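Side-chain contacts in lipoprotein (Colwellia psychrerythraea, PDB 3O0Y), which is of unknown function but has a mostly helical fold from a family related to metallopeptidases, and is probably tethered to a membrane by a lipid: residues G172-L177 and H218-V223; Q191-S196 and S285-D290; N467-G472 and D585-N590; Q523-M528 and S537-E542. All coordinates share one frame; numbering follows the deposited sequence.

Contact 1 (G172-L177 and H218-V223); sequences GQFDKL and HPFVNV
Phe174 and Phe220 face each other from the first turns of two helices, 174-190 and 219-228, whose backbones stay well apart, with 12.5 Å between Phe174 CA and Phe220 CA. Across these two segments their side chains, coming from opposite directions, make the contact. Phe220 CZ comes to 3.8 Å from Phe174 CZ. Phe174 chi1, at -95°, lies off the staggered positions, an angle at which its ring meets Phe220. The rings form an offset edge-to-face pair, the edge of Phe220 turned toward the face of Phe174, with planes at 90° and centroids 5.7 Å apart. The offset puts the touching point at the tip of the Phe174 ring rather than over its middle. On the opposite side of that ring plane lies Leu177 CD2, one helical turn on, so Phe174 is flanked by an aliphatic branch and an aromatic edge. The start of the second helix is tied by His218 at its N-cap: Phe220 N donates to His218 ND1 over 3.0 Å in a nearly straight bond (169°), with Pro219 CD lying against one face of the imidazole. This cap fixes the backbone from which the Phe220 ring projects. The pair is buried, with helix 144-154 bringing Ile148 to Phe174 and Pro149 to Phe220, and helix 236-268 bringing Tyr258 to Phe174 and Val250 to Phe220.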
loop_
_atom_site.group_PDB
_atom_site.type_symbol
_atom_site.label_atom_id
_atom_site.label_comp_id
_atom_site.label_asym_id
_atom_site.label_seq_id
_atom_site.Cartn_x
_atom_site.Cartn_y
_atom_site.Cartn_z
ATOM N N GLY A 172 4.799 -18.297 -19.293
ATOM C CA GLY A 172 4.442 -19.662 -19.598
ATOM C C GLY A 172 3.841 -20.420 -18.464
ATOM O O GLY A 172 3.203 -21.433 -18.689
ATOM N N GLN A 173 3.945 -19.888 -17.248
ATOM C CA GLN A 173 3.351 -20.561 -16.074
ATOM C C GLN A 173 2.007 -19.977 -15.656
ATOM O O GLN A 173 1.461 -20.328 -14.587
ATOM C CB GLN A 173 4.342 -20.449 -14.934
ATOM C CG GLN A 173 5.638 -21.229 -15.239
ATOM C CD GLN A 173 6.642 -20.998 -14.207
ATOM O OE1 GLN A 173 7.541 -20.152 -14.344
ATOM N NE2 GLN A 173 6.489 -21.719 -13.119
ATOM N N PHE A 174 1.435 -19.118 -16.501
ATOM C CA PHE A 174 0.179 -18.448 -16.117
ATOM C C PHE A 174 -0.993 -19.420 -16.114
ATOM O O PHE A 174 -2.035 -19.184 -15.429
ATOM C CB PHE A 174 -0.106 -17.264 -17.001
ATOM C CG PHE A 174 0.365 -15.970 -16.442
ATOM C CD1 PHE A 174 1.684 -15.786 -16.138
ATOM C CD2 PHE A 174 -0.497 -14.936 -16.215
ATOM C CE1 PHE A 174 2.149 -14.591 -15.679
ATOM C CE2 PHE A 174 -0.043 -13.749 -15.761
ATOM C CZ PHE A 174 1.298 -13.602 -15.417
ATOM N N ASP A 175 -0.836 -20.543 -16.817
ATOM C CA ASP A 175 -1.876 -21.567 -16.734
ATOM C C ASP A 175 -2.004 -22.159 -15.323
ATOM O O ASP A 175 -3.112 -22.283 -14.785
ATOM C CB ASP A 175 -1.698 -22.710 -17.753
ATOM C CG ASP A 175 -0.283 -23.334 -17.759
ATOM O OD1 ASP A 175 0.703 -22.794 -17.208
ATOM O OD2 ASP A 175 -0.136 -24.389 -18.443
ATOM N N LYS A 176 -0.873 -22.493 -14.712
ATOM C CA LYS A 176 -0.933 -23.028 -13.366
ATOM C C LYS A 176 -1.340 -21.927 -12.405
ATOM O O LYS A 176 -2.042 -22.194 -11.461
ATOM C CB LYS A 176 0.401 -23.663 -12.951
ATOM C CG LYS A 176 0.330 -24.405 -11.622
ATOM C CD LYS A 176 1.543 -25.333 -11.398
ATOM C CE LYS A 176 1.650 -25.770 -9.934
ATOM N NZ LYS A 176 2.946 -26.466 -9.666
ATOM N N LEU A 177 -0.850 -20.711 -12.600
ATOM C CA LEU A 177 -1.279 -19.594 -11.727
ATOM C C LEU A 177 -2.816 -19.550 -11.665
ATOM O O LEU A 177 -3.434 -19.611 -10.575
ATOM C CB LEU A 177 -0.783 -18.267 -12.254
ATOM C CG LEU A 177 -1.222 -17.012 -11.543
ATOM C CD1 LEU A 177 -0.746 -17.055 -10.050
ATOM C CD2 LEU A 177 -0.715 -15.774 -12.319
ATOM N N HIS A 218 -0.765 -6.443 -26.452
ATOM C CA HIS A 218 -0.946 -6.457 -25.013
ATOM C C HIS A 218 0.218 -5.710 -24.331
ATOM O O HIS A 218 1.392 -5.746 -24.794
ATOM C CB HIS A 218 -1.021 -7.884 -24.507
ATOM C CG HIS A 218 -1.563 -7.988 -23.120
ATOM N ND1 HIS A 218 -0.753 -7.920 -21.993
ATOM C CD2 HIS A 218 -2.839 -8.136 -22.678
ATOM C CE1 HIS A 218 -1.529 -7.991 -20.917
ATOM N NE2 HIS A 218 -2.797 -8.120 -21.301
ATOM N N PRO A 219 -0.047 -5.112 -23.138
ATOM C CA PRO A 219 1.095 -4.480 -22.469
ATOM C C PRO A 219 2.256 -5.395 -22.161
ATOM O O PRO A 219 3.401 -4.933 -22.120
ATOM C CB PRO A 219 0.474 -3.920 -21.196
ATOM C CG PRO A 219 -0.910 -3.592 -21.593
ATOM C CD PRO A 219 -1.331 -4.643 -22.550
ATOM N N PHE A 220 1.997 -6.656 -21.905
ATOM C CA PHE A 220 3.121 -7.587 -21.685
ATOM C C PHE A 220 4.099 -7.540 -22.873
ATOM O O PHE A 220 5.311 -7.640 -22.696
ATOM C CB PHE A 220 2.620 -9.018 -21.513
ATOM C CG PHE A 220 2.309 -9.442 -20.066
ATOM C CD1 PHE A 220 3.157 -9.209 -19.023
ATOM C CD2 PHE A 220 1.143 -10.194 -19.822
ATOM C CE1 PHE A 220 2.859 -9.692 -17.732
ATOM C CE2 PHE A 220 0.851 -10.659 -18.561
ATOM C CZ PHE A 220 1.712 -10.406 -17.520
ATOM N N VAL A 221 3.550 -7.544 -24.098
ATOM C CA VAL A 221 4.362 -7.402 -25.348
ATOM C C VAL A 221 4.969 -6.006 -25.514
ATOM O O VAL A 221 6.160 -5.864 -25.791
ATOM C CB VAL A 221 3.535 -7.683 -26.575
ATOM C CG1 VAL A 221 4.455 -7.597 -27.833
ATOM C CG2 VAL A 221 2.845 -9.044 -26.427
ATOM N N ASN A 222 4.159 -4.962 -25.392
ATOM C CA ASN A 222 4.659 -3.610 -25.613
ATOM C C ASN A 222 5.756 -3.165 -24.624
ATOM O O ASN A 222 6.730 -2.499 -25.003
ATOM C CB ASN A 222 3.471 -2.630 -25.664
ATOM C CG ASN A 222 2.593 -2.784 -26.932
ATOM O OD1 ASN A 222 1.399 -2.447 -26.919
ATOM N ND2 ASN A 222 3.178 -3.227 -27.999
ATOM N N VAL A 223 5.605 -3.530 -23.343
ATOM C CA VAL A 223 6.655 -3.302 -22.388
ATOM C C VAL A 223 7.898 -4.058 -22.768
ATOM O O VAL A 223 8.994 -3.542 -22.713
ATOM C CB VAL A 223 6.185 -3.746 -20.963
ATOM C CG1 VAL A 223 7.414 -3.748 -20.025
ATOM C CG2 VAL A 223 5.002 -2.785 -20.523
#

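Contact 2 (Q191-S196 and S285-D290); sequences QNWLPS and SVYYQD
Along helix 284-296, already under way at Ser285, Tyr287 receives Trp193 from a loop whose backbone stays distant, Trp193 CA lying 11.5 Å from Tyr287 CA. Ser285 O takes the amide of Gln289, and Val286 O that of Asp290, which keeps the turn regular while Tyr287 leans toward the loop. Its CG is anti to the backbone N (chi1 179°), and the same holds for Trp193 (-175°), torsions that carry both rings out from their backbones to meet. The side chains cross at about a right angle. The benzo end of the indole does the touching: Trp193 CH2 is 3.8 Å from Tyr287 CD1 and 3.9 Å from Tyr287 CG. Trp193 CZ2 lies over one face of the phenol ring, displaced toward its rim. With planes at 54° and centroids 5.4 Å apart, the pair is oblique, neither stacked nor T-shaped. Next in sequence, Tyr288 leaves in another direction, and its OH bonds to Asp511. Asp290 then forms a salt bridge with Arg114. On the loop side, Asn192 has a positive phi and is the C-prime residue of the Schellman motif that closes helix 174-190; Trp193 is the next residue. The indole NE1 donates to Pro135 O, while Tyr287 touches Pro135 as well. The contact thus joins the connection between helices 174-190 and 197-210 to helix 284-296, with the Pro135 loop beside both rings.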
loop_
_atom_site.group_PDB
_atom_site.type_symbol
_atom_site.label_atom_id
_atom_site.label_comp_id
_atom_site.label_asym_id
_atom_site.label_seq_id
_atom_site.Cartn_x
_atom_site.Cartn_y
_atom_site.Cartn_z
ATOM N N GLN A 191 -17.079 -22.886 1.486
ATOM C CA GLN A 191 -17.304 -22.476 2.872
ATOM C C GLN A 191 -18.170 -21.220 2.994
ATOM O O GLN A 191 -18.148 -20.573 4.047
ATOM C CB GLN A 191 -15.970 -22.027 3.461
ATOM C CG GLN A 191 -15.070 -23.063 3.865
ATOM C CD GLN A 191 -13.735 -22.451 4.337
ATOM O OE1 GLN A 191 -13.704 -21.697 5.318
ATOM N NE2 GLN A 191 -12.656 -22.832 3.693
ATOM N N ASN A 192 -18.815 -20.803 1.911
ATOM C CA ASN A 192 -19.643 -19.606 1.878
ATOM C C ASN A 192 -18.859 -18.305 2.115
ATOM O O ASN A 192 -19.395 -17.318 2.560
ATOM C CB ASN A 192 -20.743 -19.678 2.910
ATOM C CG ASN A 192 -21.727 -20.803 2.596
ATOM O OD1 ASN A 192 -22.194 -20.956 1.442
ATOM N ND2 ASN A 192 -22.049 -21.584 3.609
ATOM N N TRP A 193 -17.604 -18.326 1.732
ATOM C CA TRP A 193 -16.811 -17.112 1.758
ATOM C C TRP A 193 -16.584 -16.667 0.307
ATOM O O TRP A 193 -15.845 -17.313 -0.461
ATOM C CB TRP A 193 -15.483 -17.425 2.422
ATOM C CG TRP A 193 -14.620 -16.212 2.611
ATOM C CD1 TRP A 193 -13.828 -15.616 1.691
ATOM C CD2 TRP A 193 -14.525 -15.439 3.807
ATOM N NE1 TRP A 193 -13.204 -14.511 2.267
ATOM C CE2 TRP A 193 -13.655 -14.372 3.552
ATOM C CE3 TRP A 193 -15.109 -15.534 5.064
ATOM C CZ2 TRP A 193 -13.315 -13.453 4.537
ATOM C CZ3 TRP A 193 -14.794 -14.629 6.026
ATOM C CH2 TRP A 193 -13.934 -13.564 5.752
ATOM N N LEU A 194 -17.250 -15.579 -0.072
ATOM C CA LEU A 194 -17.052 -15.023 -1.408
ATOM C C LEU A 194 -17.361 -13.558 -1.495
ATOM O O LEU A 194 -17.991 -13.026 -0.648
ATOM C CB LEU A 194 -17.812 -15.785 -2.490
ATOM C CG LEU A 194 -19.248 -16.268 -2.363
ATOM C CD1 LEU A 194 -20.012 -15.580 -1.300
ATOM C CD2 LEU A 194 -19.867 -16.230 -3.798
ATOM N N PRO A 195 -16.897 -12.923 -2.558
ATOM C CA PRO A 195 -17.007 -11.461 -2.551
ATOM C C PRO A 195 -18.472 -11.032 -2.706
ATOM O O PRO A 195 -19.307 -11.800 -3.226
ATOM C CB PRO A 195 -16.154 -11.055 -3.755
ATOM C CG PRO A 195 -15.286 -12.265 -4.035
ATOM C CD PRO A 195 -16.195 -13.397 -3.764
ATOM N N SER A 196 -18.778 -9.794 -2.332
ATOM C CA SER A 196 -19.990 -9.161 -2.737
ATOM C C SER A 196 -20.094 -9.117 -4.257
ATOM O O SER A 196 -19.093 -9.237 -4.991
ATOM C CB SER A 196 -20.152 -7.770 -2.203
ATOM O OG SER A 196 -19.267 -6.898 -2.920
ATOM N N SER A 285 -17.492 -10.884 11.523
ATOM C CA SER A 285 -17.204 -9.915 12.586
ATOM C C SER A 285 -15.922 -10.212 13.328
ATOM O O SER A 285 -15.135 -9.317 13.706
ATOM C CB SER A 285 -18.328 -9.810 13.592
ATOM O OG SER A 285 -18.289 -10.916 14.505
ATOM N N VAL A 286 -15.664 -11.499 13.473
ATOM C CA VAL A 286 -14.410 -11.916 14.030
ATOM C C VAL A 286 -13.267 -11.612 13.073
ATOM O O VAL A 286 -12.193 -11.185 13.506
ATOM C CB VAL A 286 -14.513 -13.442 14.390
ATOM C CG1 VAL A 286 -13.135 -13.966 14.747
ATOM C CG2 VAL A 286 -15.553 -13.589 15.519
ATOM N N TYR A 287 -13.459 -11.836 11.795
ATOM C CA TYR A 287 -12.479 -11.430 10.810
ATOM C C TYR A 287 -12.113 -9.936 10.896
ATOM O O TYR A 287 -10.929 -9.575 10.898
ATOM C CB TYR A 287 -12.985 -11.740 9.425
ATOM C CG TYR A 287 -12.026 -11.330 8.331
ATOM C CD1 TYR A 287 -11.089 -12.202 7.830
ATOM C CD2 TYR A 287 -11.969 -10.032 7.908
ATOM C CE1 TYR A 287 -10.187 -11.794 6.843
ATOM C CE2 TYR A 287 -11.051 -9.600 7.001
ATOM C CZ TYR A 287 -10.145 -10.475 6.465
ATOM O OH TYR A 287 -9.236 -10.039 5.506
ATOM N N TYR A 288 -13.164 -9.114 11.001
ATOM C CA TYR A 288 -12.974 -7.671 11.036
ATOM C C TYR A 288 -12.228 -7.256 12.275
ATOM O O TYR A 288 -11.321 -6.397 12.194
ATOM C CB TYR A 288 -14.322 -6.940 10.904
ATOM C CG TYR A 288 -14.146 -5.436 10.718
ATOM C CD1 TYR A 288 -13.399 -4.941 9.647
ATOM C CD2 TYR A 288 -14.772 -4.523 11.578
ATOM C CE1 TYR A 288 -13.235 -3.565 9.479
ATOM C CE2 TYR A 288 -14.646 -3.160 11.370
ATOM C CZ TYR A 288 -13.879 -2.706 10.361
ATOM O OH TYR A 288 -13.748 -1.332 10.184
ATOM N N GLN A 289 -12.530 -7.865 13.421
ATOM C CA GLN A 289 -11.780 -7.524 14.643
ATOM C C GLN A 289 -10.257 -7.841 14.488
ATOM O O GLN A 289 -9.363 -7.064 14.893
ATOM C CB GLN A 289 -12.381 -8.156 15.918
ATOM C CG GLN A 289 -11.835 -7.511 17.220
ATOM C CD GLN A 289 -12.246 -6.005 17.381
ATOM O OE1 GLN A 289 -11.411 -5.036 17.600
ATOM N NE2 GLN A 289 -13.547 -5.798 17.278
ATOM N N ASP A 290 -9.958 -8.922 13.828
ATOM C CA ASP A 290 -8.575 -9.238 13.441
ATOM C C ASP A 290 -7.958 -8.244 12.466
ATOM O O ASP A 290 -6.820 -7.825 12.659
ATOM C CB ASP A 290 -8.472 -10.672 12.868
ATOM C CG ASP A 290 -7.019 -11.029 12.479
ATOM O OD1 ASP A 290 -6.147 -11.172 13.404
ATOM O OD2 ASP A 290 -6.735 -10.989 11.257
#

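Contact 3 (N467-G472 and D585-N590); sequences NAYTEG and DVVLLN
Tyr469 OH donates to Val587 O over a short 2.6 Å and accepts from water 1 at 3.1 Å. The same water gives its other hydrogen to Leu588 O, 2.8 Å away, so the phenol is linked to two successive carbonyls, one directly and one through water. The hydroxyl approaches Val587 O from above the carbonyl plane, at a C=O...O angle of 134°. Seen from the tyrosine, that oxygen lies in the ring plane at the edge, where a phenolic hydrogen points most easily. With CG anti to the backbone N (chi1 178°), the ring stretches far enough to place its end at the second helix. Carbon contacts frame the hydroxyl: Leu588 CD2 is 3.9 Å from Tyr469 OH, and Val587 CG1 lies 4.3 Å from Tyr469 CE1. A phenylalanine here would probably keep the ring in place but leave Val587 O and the bridging water without the hydroxyl they share. Nearby, Asn590 ND2 ties back to Val586 O. The contact fastens the start of helix 467-483 to segment 585-590 on helix 580-588; Gln447 of helix 444-452 touches both Tyr469 and Leu588, and Met595 of helix 595-608 touches Tyr469.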
loop_
_atom_site.group_PDB
_atom_site.type_symbol
_atom_site.label_atom_id
_atom_site.label_comp_id
_atom_site.label_asym_id
_atom_site.label_seq_id
_atom_site.Cartn_x
_atom_site.Cartn_y
_atom_site.Cartn_z
ATOM N N ASN A 467 0.842 -1.380 8.488
ATOM C CA ASN A 467 -0.032 -0.377 7.854
ATOM C C ASN A 467 -0.257 0.877 8.712
ATOM O O ASN A 467 -0.258 1.993 8.180
ATOM C CB ASN A 467 -1.389 -1.079 7.545
ATOM C CG ASN A 467 -2.308 -0.278 6.697
ATOM O OD1 ASN A 467 -2.019 0.012 5.539
ATOM N ND2 ASN A 467 -3.489 0.011 7.236
ATOM N N ALA A 468 -0.517 0.723 10.024
ATOM C CA ALA A 468 -0.811 1.857 10.875
ATOM C C ALA A 468 0.428 2.720 11.016
ATOM O O ALA A 468 0.356 3.935 10.887
ATOM C CB ALA A 468 -1.356 1.408 12.221
ATOM N N TYR A 469 1.563 2.093 11.144
ATOM C CA TYR A 469 2.833 2.852 11.186
ATOM C C TYR A 469 3.063 3.612 9.880
ATOM O O TYR A 469 3.425 4.793 9.872
ATOM C CB TYR A 469 4.022 1.933 11.507
ATOM C CG TYR A 469 5.341 2.649 11.511
ATOM C CD1 TYR A 469 5.948 3.062 12.650
ATOM C CD2 TYR A 469 5.989 2.837 10.311
ATOM C CE1 TYR A 469 7.167 3.712 12.616
ATOM C CE2 TYR A 469 7.178 3.534 10.256
ATOM C CZ TYR A 469 7.781 3.915 11.392
ATOM O OH TYR A 469 9.014 4.574 11.338
ATOM N N THR A 470 2.999 2.887 8.790
ATOM C CA THR A 470 3.378 3.345 7.462
ATOM C C THR A 470 2.421 4.430 6.974
ATOM O O THR A 470 2.907 5.498 6.560
ATOM C CB THR A 470 3.537 2.192 6.437
ATOM O OG1 THR A 470 4.463 1.234 6.984
ATOM C CG2 THR A 470 4.084 2.771 5.080
ATOM N N GLU A 471 1.122 4.211 7.043
ATOM C CA GLU A 471 0.184 5.193 6.634
ATOM C C GLU A 471 0.046 6.296 7.663
ATOM O O GLU A 471 -0.098 7.467 7.240
ATOM C CB GLU A 471 -1.171 4.524 6.386
ATOM C CG GLU A 471 -1.088 3.435 5.375
ATOM C CD GLU A 471 -0.508 3.857 3.983
ATOM O OE1 GLU A 471 -0.293 5.076 3.661
ATOM O OE2 GLU A 471 -0.187 2.906 3.232
ATOM N N GLY A 472 0.108 5.977 8.967
ATOM C CA GLY A 472 0.042 6.970 9.968
ATOM C C GLY A 472 1.231 7.920 9.901
ATOM O O GLY A 472 1.061 9.154 10.052
ATOM N N ASP A 585 14.006 10.831 14.914
ATOM C CA ASP A 585 14.984 9.768 14.822
ATOM C C ASP A 585 14.453 8.524 15.557
ATOM O O ASP A 585 14.566 7.400 15.037
ATOM C CB ASP A 585 16.293 10.155 15.411
ATOM C CG ASP A 585 17.095 11.149 14.555
ATOM O OD1 ASP A 585 16.844 11.355 13.337
ATOM O OD2 ASP A 585 18.089 11.642 15.135
ATOM N N VAL A 586 13.812 8.716 16.719
ATOM C CA VAL A 586 13.238 7.544 17.419
ATOM C C VAL A 586 12.122 6.922 16.613
ATOM O O VAL A 586 12.001 5.660 16.553
ATOM C CB VAL A 586 12.665 7.971 18.840
ATOM C CG1 VAL A 586 11.949 6.742 19.536
ATOM C CG2 VAL A 586 13.742 8.556 19.689
ATOM N N VAL A 587 11.300 7.730 15.954
ATOM C CA VAL A 587 10.188 7.173 15.207
ATOM C C VAL A 587 10.644 6.424 13.921
ATOM O O VAL A 587 10.142 5.379 13.564
ATOM C CB VAL A 587 9.149 8.254 14.867
ATOM C CG1 VAL A 587 8.009 7.716 13.930
ATOM C CG2 VAL A 587 8.554 8.788 16.158
ATOM N N LEU A 588 11.598 7.012 13.232
ATOM C CA LEU A 588 11.958 6.522 11.896
ATOM C C LEU A 588 13.110 5.516 11.885
ATOM O O LEU A 588 13.168 4.655 10.994
ATOM C CB LEU A 588 12.350 7.727 11.020
ATOM C CG LEU A 588 11.218 8.697 10.632
ATOM C CD1 LEU A 588 11.762 9.906 9.902
ATOM C CD2 LEU A 588 10.243 7.936 9.742
ATOM N N LEU A 589 14.119 5.736 12.719
ATOM C CA LEU A 589 15.369 4.969 12.534
ATOM C C LEU A 589 15.310 3.570 13.086
ATOM O O LEU A 589 16.256 2.778 12.924
ATOM C CB LEU A 589 16.597 5.740 13.044
ATOM C CG LEU A 589 16.910 7.133 12.428
ATOM C CD1 LEU A 589 18.185 7.792 13.073
ATOM C CD2 LEU A 589 16.956 7.061 10.853
ATOM N N ASN A 590 14.235 3.250 13.804
ATOM C CA ASN A 590 13.989 1.909 14.257
ATOM C C ASN A 590 13.036 1.125 13.366
ATOM O O ASN A 590 12.689 -0.009 13.679
ATOM C CB ASN A 590 13.528 1.930 15.735
ATOM C CG ASN A 590 14.543 2.642 16.644
ATOM O OD1 ASN A 590 15.655 2.141 16.785
ATOM N ND2 ASN A 590 14.203 3.768 17.213
HETATM O O HOH W 1 11.126 3.699 9.292
#

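Contact 4 (Q523-M528 and S537-E542); sequences QAISYM and SDVVAE
Val539 is the bump of this contact, set against the hollow between Ile525 and Met528, one turn apart on the facing helix, with Ser529 at its border. The two short helical segments cross with 132° between their N-to-C directions, their axes approaching to 9.3 Å. Val539 CG1 goes deepest: it lies 3.7 Å from Ile525 O, touching the backbone itself, and 3.7 Å from Met528 CG. Its other branch, Val539 CG2, rests against Met528 CG at 4.0 Å, so the methionine stem meets both methyls of the valine. Ile525 CG2 closes the other wall of the hollow, and the long branch of the isoleucine extends past Val539 to set Ile525 CD1 4.0 Å from Val540 CG2. Met528 forms the opposite ridge. With CG anti to the backbone N (chi1 174°) and chi2 also extended, the chain runs straight out alongside Val539 and carries Met528 SD to 4.1 Å from Glu542 CB; the bend at chi3 turns only its CE methyl. An alanine in place of Met528 would probably strip one wall from the hollow, leaving the Val539 methyls and the stem of Glu542 poorly packed on that side. Beyond Met528, Phe503 and Val506 of helix 491-515 continue the apolar surface. Glu542 offers this interface its methylene while its carboxylate turns to a salt bridge with Arg507 of helix 491-515. Between helices 521-532 and 536-548 the contact is thus apolar, and probably owes its stability to close fit and burial from water, with the charge of Glu542 paired outside it.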
loop_
_atom_site.group_PDB
_atom_site.type_symbol
_atom_site.label_atom_id
_atom_site.label_comp_id
_atom_site.label_asym_id
_atom_site.label_seq_id
_atom_site.Cartn_x
_atom_site.Cartn_y
_atom_site.Cartn_z
ATOM N N GLN A 523 -24.817 4.267 0.887
ATOM C CA GLN A 523 -24.805 5.161 2.062
ATOM C C GLN A 523 -23.395 5.653 2.318
ATOM O O GLN A 523 -23.191 6.856 2.669
ATOM C CB GLN A 523 -25.375 4.452 3.317
ATOM C CG GLN A 523 -26.854 4.179 3.232
ATOM C CD GLN A 523 -27.337 3.047 4.158
ATOM O OE1 GLN A 523 -26.573 2.465 4.913
ATOM N NE2 GLN A 523 -28.623 2.787 4.138
ATOM N N ALA A 524 -22.414 4.747 2.162
ATOM C CA ALA A 524 -21.016 5.115 2.388
ATOM C C ALA A 524 -20.572 6.136 1.317
ATOM O O ALA A 524 -19.913 7.148 1.629
ATOM C CB ALA A 524 -20.113 3.829 2.372
ATOM N N ILE A 525 -20.951 5.899 0.057
ATOM C CA ILE A 525 -20.616 6.859 -1.021
ATOM C C ILE A 525 -21.203 8.261 -0.713
ATOM O O ILE A 525 -20.497 9.281 -0.778
ATOM C CB ILE A 525 -21.159 6.368 -2.395
ATOM C CG1 ILE A 525 -20.401 5.127 -2.866
ATOM C CG2 ILE A 525 -21.034 7.494 -3.483
ATOM C CD1 ILE A 525 -21.020 4.369 -3.947
ATOM N N SER A 526 -22.482 8.287 -0.370
ATOM C CA SER A 526 -23.187 9.550 -0.095
ATOM C C SER A 526 -22.501 10.285 1.034
ATOM O O SER A 526 -22.179 11.466 0.910
ATOM C CB SER A 526 -24.640 9.298 0.315
ATOM O OG SER A 526 -25.356 8.767 -0.785
ATOM N N TYR A 527 -22.177 9.567 2.122
ATOM C CA TYR A 527 -21.549 10.215 3.303
ATOM C C TYR A 527 -20.209 10.821 2.881
ATOM O O TYR A 527 -19.883 11.976 3.219
ATOM C CB TYR A 527 -21.378 9.180 4.455
ATOM C CG TYR A 527 -20.748 9.741 5.706
ATOM C CD1 TYR A 527 -21.442 10.581 6.580
ATOM C CD2 TYR A 527 -19.372 9.611 5.925
ATOM C CE1 TYR A 527 -20.827 11.091 7.745
ATOM C CE2 TYR A 527 -18.765 10.232 6.968
ATOM C CZ TYR A 527 -19.460 10.935 7.883
ATOM O OH TYR A 527 -18.785 11.464 8.943
ATOM N N MET A 528 -19.366 9.991 2.253
ATOM C CA MET A 528 -18.016 10.441 1.939
ATOM C C MET A 528 -18.042 11.646 0.954
ATOM O O MET A 528 -17.239 12.610 1.082
ATOM C CB MET A 528 -17.138 9.297 1.389
ATOM C CG MET A 528 -15.752 9.704 0.910
ATOM S SD MET A 528 -14.612 8.183 0.611
ATOM C CE MET A 528 -13.698 8.156 1.977
ATOM N N SER A 537 -16.986 9.841 -8.689
ATOM C CA SER A 537 -16.367 8.668 -9.321
ATOM C C SER A 537 -15.140 8.223 -8.540
ATOM O O SER A 537 -14.864 6.997 -8.416
ATOM C CB SER A 537 -16.022 8.948 -10.796
ATOM O OG SER A 537 -15.104 10.038 -10.882
ATOM N N ASP A 538 -14.470 9.193 -7.912
ATOM C CA ASP A 538 -13.349 8.903 -7.027
ATOM C C ASP A 538 -13.870 8.251 -5.732
ATOM O O ASP A 538 -13.333 7.219 -5.262
ATOM C CB ASP A 538 -12.541 10.185 -6.799
ATOM C CG ASP A 538 -12.076 10.809 -8.170
ATOM O OD1 ASP A 538 -11.636 9.978 -9.010
ATOM O OD2 ASP A 538 -12.200 12.052 -8.450
ATOM N N VAL A 539 -14.963 8.777 -5.218
ATOM C CA VAL A 539 -15.553 8.170 -4.047
ATOM C C VAL A 539 -16.022 6.753 -4.275
ATOM O O VAL A 539 -15.820 5.915 -3.420
ATOM C CB VAL A 539 -16.623 9.060 -3.435
ATOM C CG1 VAL A 539 -17.248 8.361 -2.184
ATOM C CG2 VAL A 539 -15.953 10.361 -3.011
ATOM N N VAL A 540 -16.635 6.470 -5.418
ATOM C CA VAL A 540 -17.086 5.115 -5.772
ATOM C C VAL A 540 -15.896 4.131 -5.706
ATOM O O VAL A 540 -15.986 3.064 -5.070
ATOM C CB VAL A 540 -17.712 5.022 -7.164
ATOM C CG1 VAL A 540 -17.894 3.558 -7.507
ATOM C CG2 VAL A 540 -19.099 5.709 -7.177
ATOM N N ALA A 541 -14.753 4.522 -6.284
ATOM C CA ALA A 541 -13.591 3.634 -6.248
ATOM C C ALA A 541 -13.067 3.417 -4.825
ATOM O O ALA A 541 -12.643 2.304 -4.484
ATOM C CB ALA A 541 -12.497 4.147 -7.164
ATOM N N GLU A 542 -13.086 4.462 -3.989
ATOM C CA GLU A 542 -12.665 4.321 -2.626
ATOM C C GLU A 542 -13.557 3.377 -1.836
ATOM O O GLU A 542 -13.083 2.451 -1.129
ATOM C CB GLU A 542 -12.633 5.675 -1.941
ATOM C CG GLU A 542 -11.632 6.629 -2.496
ATOM C CD GLU A 542 -10.233 6.308 -2.122
ATOM O OE1 GLU A 542 -9.954 5.846 -0.969
ATOM O OE2 GLU A 542 -9.412 6.502 -3.018
#

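Contacts 1 and 2 interlock along the chain, since 191-196 lies between the two segments of contact 1; helix 174-190 starts at contact 1 and ends just before contact 2, their centres 31 Å apart. Contact 4 is nested within the long loop closed by contact 3, with about 11 Å between their nearest atoms. Contact 2 comes within about 10 Å of contact 3, whereas contacts 1 and 3 lie on opposite sides of the chain's centre, 36 Å between centres. Contact 3, closest to that centre, adjoins helix 444-452, where Glu471 touches His444. A sulfate, probably from crystallisation, lies about 5 Å from the Glu542 side chain in contact 4.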